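Local coordinates for protein MmeI (Methylophilus methylotrophus, PDB 5HR4) that joins restriction and modification in one DNA-binding enzyme, whose methyltransferase activity probably transfers a methyl group from S-adenosylmethionine to N6 of adenine in DNA, at residues I372-R375 with E376-L380. Numbering follows the deposited sequence.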
ATOM      1  N   ILE A 372       0.667  15.413 -11.346  1.00 28.92           N
ATOM      2  CA  ILE A 372      -0.629  15.178 -11.983  1.00 26.85           C
ATOM      3  C   ILE A 372      -1.617  16.284 -11.636  1.00 29.84           C
ATOM      4  O   ILE A 372      -2.355  16.759 -12.509  1.00 31.90           O
ATOM      5  CB  ILE A 372      -1.198  13.800 -11.598  1.00 28.89           C
ATOM      6  CG1 ILE A 372      -0.253  12.708 -12.049  1.00 32.96           C
ATOM      7  CG2 ILE A 372      -2.550  13.579 -12.291  1.00 21.30           C
ATOM      8  CD1 ILE A 372      -0.095  12.737 -13.550  1.00 37.43           C
ATOM      9  N   THR A 373      -1.673  16.698 -10.363  1.00 24.65           N
ATOM     10  CA  THR A 373      -2.645  17.719  -9.980  1.00 25.34           C
ATOM     11  C   THR A 373      -2.366  19.022 -10.708  1.00 30.28           C
ATOM     12  O   THR A 373      -3.268  19.632 -11.297  1.00 32.14           O
ATOM     13  CB  THR A 373      -2.637  17.969  -8.474  1.00 28.75           C
ATOM     14  OG1 THR A 373      -3.062  16.791  -7.772  1.00 26.78           O
ATOM     15  CG2 THR A 373      -3.570  19.131  -8.149  1.00 26.03           C
ATOM     16  N   TYR A 374      -1.110  19.454 -10.698  1.00 29.80           N
ATOM     17  CA  TYR A 374      -0.760  20.701 -11.364  1.00 29.81           C
ATOM     18  C   TYR A 374      -1.033  20.621 -12.858  1.00 28.91           C
ATOM     19  O   TYR A 374      -1.378  21.632 -13.477  1.00 33.18           O
ATOM     20  CB  TYR A 374       0.712  21.045 -11.069  1.00 26.85           C
ATOM     21  CG  TYR A 374       1.249  22.247 -11.801  1.00 24.69           C
ATOM     22  CD1 TYR A 374       0.763  23.522 -11.536  1.00 31.01           C
ATOM     23  CD2 TYR A 374       2.256  22.113 -12.750  1.00 25.63           C
ATOM     24  CE1 TYR A 374       1.239  24.633 -12.218  1.00 26.26           C
ATOM     25  CE2 TYR A 374       2.750  23.215 -13.425  1.00 25.63           C
ATOM     26  CZ  TYR A 374       2.229  24.470 -13.155  1.00 27.87           C
ATOM     27  OH  TYR A 374       2.708  25.570 -13.823  1.00 33.07           O
ATOM     28  N   ARG A 375      -0.910  19.437 -13.459  1.00 29.49           N
ATOM     29  CA  ARG A 375      -1.148  19.338 -14.896  1.00 31.22           C
ATOM     30  C   ARG A 375      -2.639  19.447 -15.207  1.00 33.40           C
ATOM     31  O   ARG A 375      -3.040  20.143 -16.144  1.00 33.26           O
ATOM     32  CB  ARG A 375      -0.566  18.034 -15.443  1.00 29.39           C
ATOM     33  CG  ARG A 375      -1.267  17.552 -16.688  1.00 32.76           C
ATOM     34  CD  ARG A 375      -0.428  16.588 -17.495  1.00 34.17           C
ATOM     35  NE  ARG A 375      -0.458  15.221 -16.980  1.00 42.01           N
ATOM     36  CZ  ARG A 375      -1.553  14.470 -16.913  1.00 39.20           C
ATOM     37  NH1 ARG A 375      -2.712  14.975 -17.307  1.00 44.01           N
ATOM     38  NH2 ARG A 375      -1.493  13.223 -16.448  1.00 31.99           N
ATOM     39  N   GLU A 376      -3.474  18.774 -14.419  1.00 31.96           N
ATOM     40  CA  GLU A 376      -4.914  18.922 -14.575  1.00 30.60           C
ATOM     41  C   GLU A 376      -5.348  20.369 -14.379  1.00 33.77           C
ATOM     42  O   GLU A 376      -6.201  20.888 -15.116  1.00 34.21           O
ATOM     43  CB  GLU A 376      -5.622  17.993 -13.594  1.00 28.56           C
ATOM     44  CG  GLU A 376      -5.329  16.542 -13.908  1.00 30.98           C
ATOM     45  CD  GLU A 376      -5.688  16.218 -15.343  1.00 36.04           C
ATOM     46  OE1 GLU A 376      -6.853  16.469 -15.720  1.00 43.53           O
ATOM     47  OE2 GLU A 376      -4.812  15.757 -16.104  1.00 33.75           O
ATOM     48  N   LEU A 377      -4.769  21.044 -13.396  1.00 30.75           N
ATOM     49  CA  LEU A 377      -5.116  22.440 -13.200  1.00 27.45           C
ATOM     50  C   LEU A 377      -4.690  23.270 -14.391  1.00 28.74           C
ATOM     51  O   LEU A 377      -5.455  24.111 -14.877  1.00 28.58           O
ATOM     52  CB  LEU A 377      -4.490  22.959 -11.915  1.00 29.53           C
ATOM     53  CG  LEU A 377      -5.538  23.064 -10.822  1.00 28.41           C
ATOM     54  CD1 LEU A 377      -6.129  21.704 -10.536  1.00 24.06           C
ATOM     55  CD2 LEU A 377      -4.885  23.638  -9.600  1.00 34.40           C
ATOM     56  N   ARG A 378      -3.493  23.023 -14.914  1.00 26.82           N
ATOM     57  CA  ARG A 378      -3.097  23.766 -16.103  1.00 30.71           C
ATOM     58  C   ARG A 378      -4.059  23.491 -17.260  1.00 33.56           C
ATOM     59  O   ARG A 378      -4.531  24.426 -17.918  1.00 35.10           O
ATOM     60  CB  ARG A 378      -1.649  23.453 -16.475  1.00 33.74           C
ATOM     61  CG  ARG A 378      -0.628  24.193 -15.584  1.00 33.27           C
ATOM     62  CD  ARG A 378      -0.708  25.715 -15.774  1.00 33.55           C
ATOM     63  NE  ARG A 378      -0.327  26.080 -17.135  1.00 37.57           N
ATOM     64  CZ  ARG A 378       0.922  26.297 -17.534  1.00 37.35           C
ATOM     65  NH1 ARG A 378       1.933  26.211 -16.677  1.00 34.99           N
ATOM     66  NH2 ARG A 378       1.169  26.609 -18.796  1.00 37.07           N
ATOM     67  N   LEU A 379      -4.412  22.221 -17.488  1.00 33.30           N
ATOM     68  CA  LEU A 379      -5.337  21.905 -18.574  1.00 29.42           C
ATOM     69  C   LEU A 379      -6.669  22.615 -18.380  1.00 33.63           C
ATOM     70  O   LEU A 379      -7.197  23.238 -19.316  1.00 35.41           O
ATOM     71  CB  LEU A 379      -5.541  20.395 -18.690  1.00 29.63           C
ATOM     72  CG  LEU A 379      -4.394  19.605 -19.319  1.00 29.73           C
ATOM     73  CD1 LEU A 379      -4.756  18.149 -19.462  1.00 22.35           C
ATOM     74  CD2 LEU A 379      -4.049  20.192 -20.657  1.00 25.44           C
ATOM     75  N   LEU A 380      -7.224  22.547 -17.166  1.00 30.27           N
ATOM     76  CA  LEU A 380      -8.445  23.295 -16.876  1.00 29.70           C
ATOM     77  C   LEU A 380      -8.256  24.776 -17.180  1.00 34.86           C
ATOM     78  O   LEU A 380      -9.037  25.372 -17.933  1.00 37.54           O
ATOM     79  CB  LEU A 380      -8.835  23.093 -15.423  1.00 27.50           C
ATOM     80  CG  LEU A 380     -10.018  23.911 -14.955  1.00 30.88           C
ATOM     81  CD1 LEU A 380     -11.214  23.636 -15.849  1.00 34.39           C
ATOM     82  CD2 LEU A 380     -10.308  23.476 -13.546  1.00 32.47           C
TER
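Arg378 NH1 donates a hydrogen bond to Tyr374 OH one helical turn back, 3.0 Å away with an N-H...O angle of 144°. The hydroxyl oxygen lies at the edge of the guanidinium, in its plane, while ring and guanidinium stand 78° apart. A CH-pi contact accompanies this bond: Arg378 CG sits over one ring face, offset toward the rim, 4.0 Å from the Tyr374 centroid. Bends at chi2 and chi3 carry the arginine chain from over that face round to the hydroxyl. Helix 416-440 takes both polar ends, Asp430 bonding Tyr374 OH and Asn434 bonding Arg378 NH2. With alanine at Tyr374, Asp430 would probably lose its hydroxyl partner and the Arg378 chain the ring it lies against. A salt bridge joins neighbours in sequence: Arg375 NH1 pairs with Glu376 OE2, the two planes nearly perpendicular, and Arg375 NH2 pairs with Glu318 of helix 318-340. The backbone bonds are those of a regular alpha helix, i+4 N to i O, from Glu376 N to Ile372 O through to Leu379 N to Arg375 O. The arrangement is an i, i+4 tyrosine-arginine pair on helix 368-388, which follows strand 359-361 in the Rossmann-like methyltransferase domain.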